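Local coordinates for DNA polymerase (Pyrobaculum calidifontis, PDB 5MDN), which probably copies DNA as a family B polymerase, adding nucleotides from deoxyribonucleoside triphosphates to a growing strand with release of diphosphate, and carries an exonuclease domain, at residues N233-D236 and W237-S241; N174-G177 and S178-L182. One frame throughout, in Å; residues are numbered along the deposited sequence.

How the contacts relate
Two local contacts of the exonuclease domain illustrate how a helix carrying a magnesium-site aspartate and a surface loop can meet through two aromatic rings, a proline ring and a backbone oxygen. Contact 2 (174-182) follows strand 165-172 and closes before contact 1 (233-241), on helix 232-247, opens; their centres lie about 13 Å apart. Phe235 CZ packs 3.8 Å from Pro179 CG, and Tyr239 OH probably hydrogen-bonds Asp180 O at 3.2 Å. Contact 1 holds Asp236, which with Asp169 belongs to a magnesium site of this protein; here its side chain is about 4 Å from a bound magnesium ion, beyond direct coordination. The Asn174 side chain in contact 2 is about 5 Å from a magnesium ion.

Contact 1. Residues N233-D236 and W237-S241; sequences NGFD and WPYLS
Phe235 and Tyr239, one helical turn apart, lie side by side and point the same way, their planes only 13° apart. The rings are slid so far along each other that they barely overlap, with centroids 5.3 Å apart, and the meeting is made by Phe235 CZ against Tyr239 CD2 at 3.8 Å. Both first torsions set CG anti to the backbone N (-173° in Phe235), which sends the two rings off the helix in a common direction. Beneath them Tyr239 N donates to Phe235 O at 2.9 Å, and Leu240 N donates to Asp236 O at 2.9 Å. Pro238 has no N-H to give, so the helix kinks here; its CD lies 3.2 Å from Phe235 O and its CG 3.3 Å from Asn233 O. On another side of the helix Asn233 OD1 comes within 3.9 Å of Trp237 CD1. Farther out, Asn275 accepts from Trp237 NE1, Tyr239 OH is hydrogen-bonded to the backbone O of Asp184, and Asp236 rests on Phe168 and Ile170 of strand 165-172. Asp236, its side chain about 5 Å from that of Asp169 on the same strand, supplies a magnesium ligand as expected in the RNase H-like exonuclease fold of family B polymerases.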
loop_
_atom_site.group_PDB
_atom_site.type_symbol
_atom_site.label_atom_id
_atom_site.label_comp_id
_atom_site.label_asym_id
_atom_site.label_seq_id
_atom_site.Cartn_x
_atom_site.Cartn_y
_atom_site.Cartn_z
ATOM N N ASN A 233 8.200 -3.290 -8.333
ATOM C CA ASN A 233 9.114 -2.344 -7.701
ATOM C C ASN A 233 10.090 -3.050 -6.768
ATOM O O ASN A 233 11.229 -2.598 -6.608
ATOM C CB ASN A 233 8.329 -1.276 -6.937
ATOM C CG ASN A 233 7.595 -0.315 -7.855
ATOM O OD1 ASN A 233 7.967 -0.137 -9.016
ATOM N ND2 ASN A 233 6.549 0.316 -7.335
ATOM N N GLY A 234 9.669 -4.148 -6.147
ATOM C CA GLY A 234 10.511 -4.834 -5.186
ATOM C C GLY A 234 11.634 -5.637 -5.816
ATOM O O GLY A 234 12.778 -5.579 -5.354
ATOM N N PHE A 235 11.324 -6.403 -6.863
ATOM C CA PHE A 235 12.305 -7.289 -7.480
ATOM C C PHE A 235 12.501 -7.005 -8.963
ATOM O O PHE A 235 13.634 -6.759 -9.390
ATOM C CB PHE A 235 11.899 -8.753 -7.267
ATOM C CG PHE A 235 12.938 -9.742 -7.725
ATOM C CD1 PHE A 235 12.943 -10.213 -9.029
ATOM C CD2 PHE A 235 13.910 -10.203 -6.849
ATOM C CE1 PHE A 235 13.896 -11.121 -9.453
ATOM C CE2 PHE A 235 14.867 -11.113 -7.266
ATOM C CZ PHE A 235 14.859 -11.572 -8.570
ATOM N N ASP A 236 11.434 -7.066 -9.766
ATOM C CA ASP A 236 11.571 -7.115 -11.220
ATOM C C ASP A 236 12.358 -5.925 -11.759
ATOM O O ASP A 236 13.391 -6.096 -12.416
ATOM C CB ASP A 236 10.189 -7.190 -11.872
ATOM C CG ASP A 236 9.473 -8.494 -11.572
ATOM O OD1 ASP A 236 10.007 -9.305 -10.787
ATOM O OD2 ASP A 236 8.375 -8.711 -12.128
ATOM N N TRP A 237 11.879 -4.707 -11.503
ATOM C CA TRP A 237 12.572 -3.528 -12.024
ATOM C C TRP A 237 13.997 -3.399 -11.501
ATOM O O TRP A 237 14.905 -3.160 -12.317
ATOM C CB TRP A 237 11.755 -2.263 -11.741
ATOM C CG TRP A 237 10.565 -2.089 -12.641
ATOM C CD1 TRP A 237 9.270 -1.894 -12.257
ATOM C CD2 TRP A 237 10.561 -2.093 -14.076
ATOM N NE1 TRP A 237 8.462 -1.777 -13.361
ATOM C CE2 TRP A 237 9.229 -1.896 -14.490
ATOM C CE3 TRP A 237 11.554 -2.245 -15.049
ATOM C CZ2 TRP A 237 8.864 -1.847 -15.834
ATOM C CZ3 TRP A 237 11.189 -2.197 -16.383
ATOM C CH2 TRP A 237 9.857 -1.999 -16.763
ATOM N N PRO A 238 14.276 -3.518 -10.196
ATOM C CA PRO A 238 15.684 -3.480 -9.762
ATOM C C PRO A 238 16.554 -4.532 -10.426
ATOM O O PRO A 238 17.737 -4.271 -10.683
ATOM C CB PRO A 238 15.594 -3.703 -8.247
ATOM C CG PRO A 238 14.233 -3.269 -7.874
ATOM C CD PRO A 238 13.350 -3.565 -9.047
ATOM N N TYR A 239 16.013 -5.718 -10.710
ATOM C CA TYR A 239 16.819 -6.757 -11.342
ATOM C C TYR A 239 17.073 -6.442 -12.811
ATOM O O TYR A 239 18.220 -6.476 -13.272
ATOM C CB TYR A 239 16.141 -8.118 -11.195
ATOM C CG TYR A 239 17.106 -9.266 -11.358
ATOM C CD1 TYR A 239 17.364 -9.808 -12.609
ATOM C CD2 TYR A 239 17.774 -9.793 -10.261
ATOM C CE1 TYR A 239 18.254 -10.851 -12.763
ATOM C CE2 TYR A 239 18.666 -10.836 -10.404
ATOM C CZ TYR A 239 18.903 -11.361 -11.657
ATOM O OH TYR A 239 19.791 -12.402 -11.801
ATOM N N LEU A 240 16.012 -6.143 -13.567
ATOM C CA LEU A 240 16.178 -5.829 -14.984
ATOM C C LEU A 240 17.057 -4.599 -15.181
ATOM O O LEU A 240 17.838 -4.535 -16.136
ATOM C CB LEU A 240 14.818 -5.628 -15.649
ATOM C CG LEU A 240 13.967 -6.884 -15.834
ATOM C CD1 LEU A 240 12.501 -6.521 -16.015
ATOM C CD2 LEU A 240 14.473 -7.707 -17.008
ATOM N N SER A 241 16.933 -3.607 -14.296
ATOM C CA SER A 241 17.784 -2.422 -14.381
ATOM C C SER A 241 19.258 -2.797 -14.282
ATOM O O SER A 241 20.075 -2.383 -15.114
ATOM C CB SER A 241 17.405 -1.426 -13.285
ATOM O OG SER A 241 18.341 -0.365 -13.211
#

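Contact 2. Residues N174-G177 and S178-L182; sequences NERG and SPDPL
Asn174 meets Pro179 by apolar contact, its CB lying 4.0 Å from CD of the proline ring and slightly farther from CB and CG. The chain folds back between them, which brings their CA atoms to 4.5 Å; the positive phi of Asn174 (65°) belongs to this reversal. Arg176 then reaches along the loop toward Asp180. Its first torsion of 43° places CG between the backbone N and the carbonyl carbon, and a bend at chi3 carries the guanidinium forward until NH2 stands 3.8 Å from Asp180 OD2. This salt bridge is long: the carboxylate oxygen approaches the guanidinium at its edge, while the two planes are turned 65° apart. The stronger partner of NH2 is Asp184 OD1, in a second salt bridge; two acids therefore share the guanidinium, which probably offsets part of their charge. Gly177 closes the first segment, its O 3.6 Å from Pro179 CD. Ser178 OG is hydrogen-bonded to Thr713 N. Asp180 OD1 receives a weak bond from Leu182 N at 3.5 Å. The loop joins strand 165-172 to strand 186-193, touching helix 316-320 through Asn174 and packing Pro179 and Pro181 on Tyr239 of helix 232-247.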
loop_
_atom_site.group_PDB
_atom_site.type_symbol
_atom_site.label_atom_id
_atom_site.label_comp_id
_atom_site.label_asym_id
_atom_site.label_seq_id
_atom_site.Cartn_x
_atom_site.Cartn_y
_atom_site.Cartn_z
ATOM N N ASN A 174 18.510 -18.261 -10.585
ATOM C CA ASN A 174 18.538 -18.402 -9.123
ATOM C C ASN A 174 19.029 -19.775 -8.637
ATOM O O ASN A 174 18.691 -20.200 -7.530
ATOM C CB ASN A 174 17.164 -18.039 -8.516
ATOM C CG ASN A 174 16.282 -19.251 -8.193
ATOM O OD1 ASN A 174 15.831 -19.407 -7.058
ATOM N ND2 ASN A 174 16.035 -20.103 -9.180
ATOM N N GLU A 175 19.872 -20.461 -9.420
ATOM C CA GLU A 175 20.402 -21.757 -8.984
ATOM C C GLU A 175 21.001 -21.668 -7.587
ATOM O O GLU A 175 20.795 -22.559 -6.752
ATOM C CB GLU A 175 21.455 -22.271 -9.966
ATOM C CG GLU A 175 22.018 -23.644 -9.605
ATOM C CD GLU A 175 23.203 -24.045 -10.470
ATOM O OE1 GLU A 175 23.297 -23.556 -11.615
ATOM O OE2 GLU A 175 24.037 -24.850 -10.004
ATOM N N ARG A 176 21.755 -20.605 -7.319
ATOM C CA ARG A 176 22.216 -20.283 -5.974
ATOM C C ARG A 176 21.249 -19.287 -5.335
ATOM O O ARG A 176 21.263 -18.097 -5.666
ATOM C CB ARG A 176 23.637 -19.726 -6.030
ATOM C CG ARG A 176 23.868 -18.725 -7.160
ATOM C CD ARG A 176 25.344 -18.561 -7.476
ATOM N NE ARG A 176 25.682 -17.167 -7.744
ATOM C CZ ARG A 176 25.662 -16.610 -8.949
ATOM N NH1 ARG A 176 25.317 -17.326 -10.010
ATOM N NH2 ARG A 176 25.982 -15.331 -9.091
ATOM N N GLY A 177 20.418 -19.785 -4.415
ATOM C CA GLY A 177 19.424 -19.024 -3.670
ATOM C C GLY A 177 18.915 -17.730 -4.271
ATOM O O GLY A 177 18.181 -17.738 -5.264
ATOM N N SER A 178 19.301 -16.610 -3.669
ATOM C CA SER A 178 18.905 -15.302 -4.173
ATOM C C SER A 178 19.792 -14.922 -5.351
ATOM O O SER A 178 21.019 -14.895 -5.203
ATOM C CB SER A 178 19.004 -14.249 -3.076
ATOM O OG SER A 178 18.235 -14.618 -1.943
ATOM N N PRO A 179 19.229 -14.629 -6.518
ATOM C CA PRO A 179 20.055 -14.426 -7.713
ATOM C C PRO A 179 20.832 -13.119 -7.658
ATOM O O PRO A 179 20.574 -12.224 -6.850
ATOM C CB PRO A 179 19.034 -14.416 -8.852
ATOM C CG PRO A 179 17.769 -13.956 -8.214
ATOM C CD PRO A 179 17.791 -14.468 -6.799
ATOM N N ASP A 180 21.810 -13.026 -8.558
ATOM C CA ASP A 180 22.654 -11.853 -8.704
ATOM C C ASP A 180 22.630 -11.435 -10.170
ATOM O O ASP A 180 22.923 -12.260 -11.052
ATOM C CB ASP A 180 24.089 -12.142 -8.241
ATOM C CG ASP A 180 25.091 -11.141 -8.779
ATOM O OD1 ASP A 180 24.927 -9.928 -8.530
ATOM O OD2 ASP A 180 26.051 -11.571 -9.451
ATOM N N PRO A 181 22.289 -10.179 -10.474
ATOM C CA PRO A 181 22.146 -9.774 -11.881
ATOM C C PRO A 181 23.449 -9.770 -12.668
ATOM O O PRO A 181 23.396 -9.673 -13.900
ATOM C CB PRO A 181 21.560 -8.360 -11.779
ATOM C CG PRO A 181 22.014 -7.867 -10.445
ATOM C CD PRO A 181 22.000 -9.071 -9.547
ATOM N N LEU A 182 24.608 -9.863 -12.014
ATOM C CA LEU A 182 25.865 -9.803 -12.754
ATOM C C LEU A 182 26.097 -11.033 -13.628
ATOM O O LEU A 182 26.736 -10.920 -14.681
ATOM C CB LEU A 182 27.031 -9.599 -11.788
ATOM C CG LEU A 182 26.987 -8.256 -11.058
ATOM C CD1 LEU A 182 27.985 -8.231 -9.914
ATOM C CD2 LEU A 182 27.244 -7.124 -12.038
#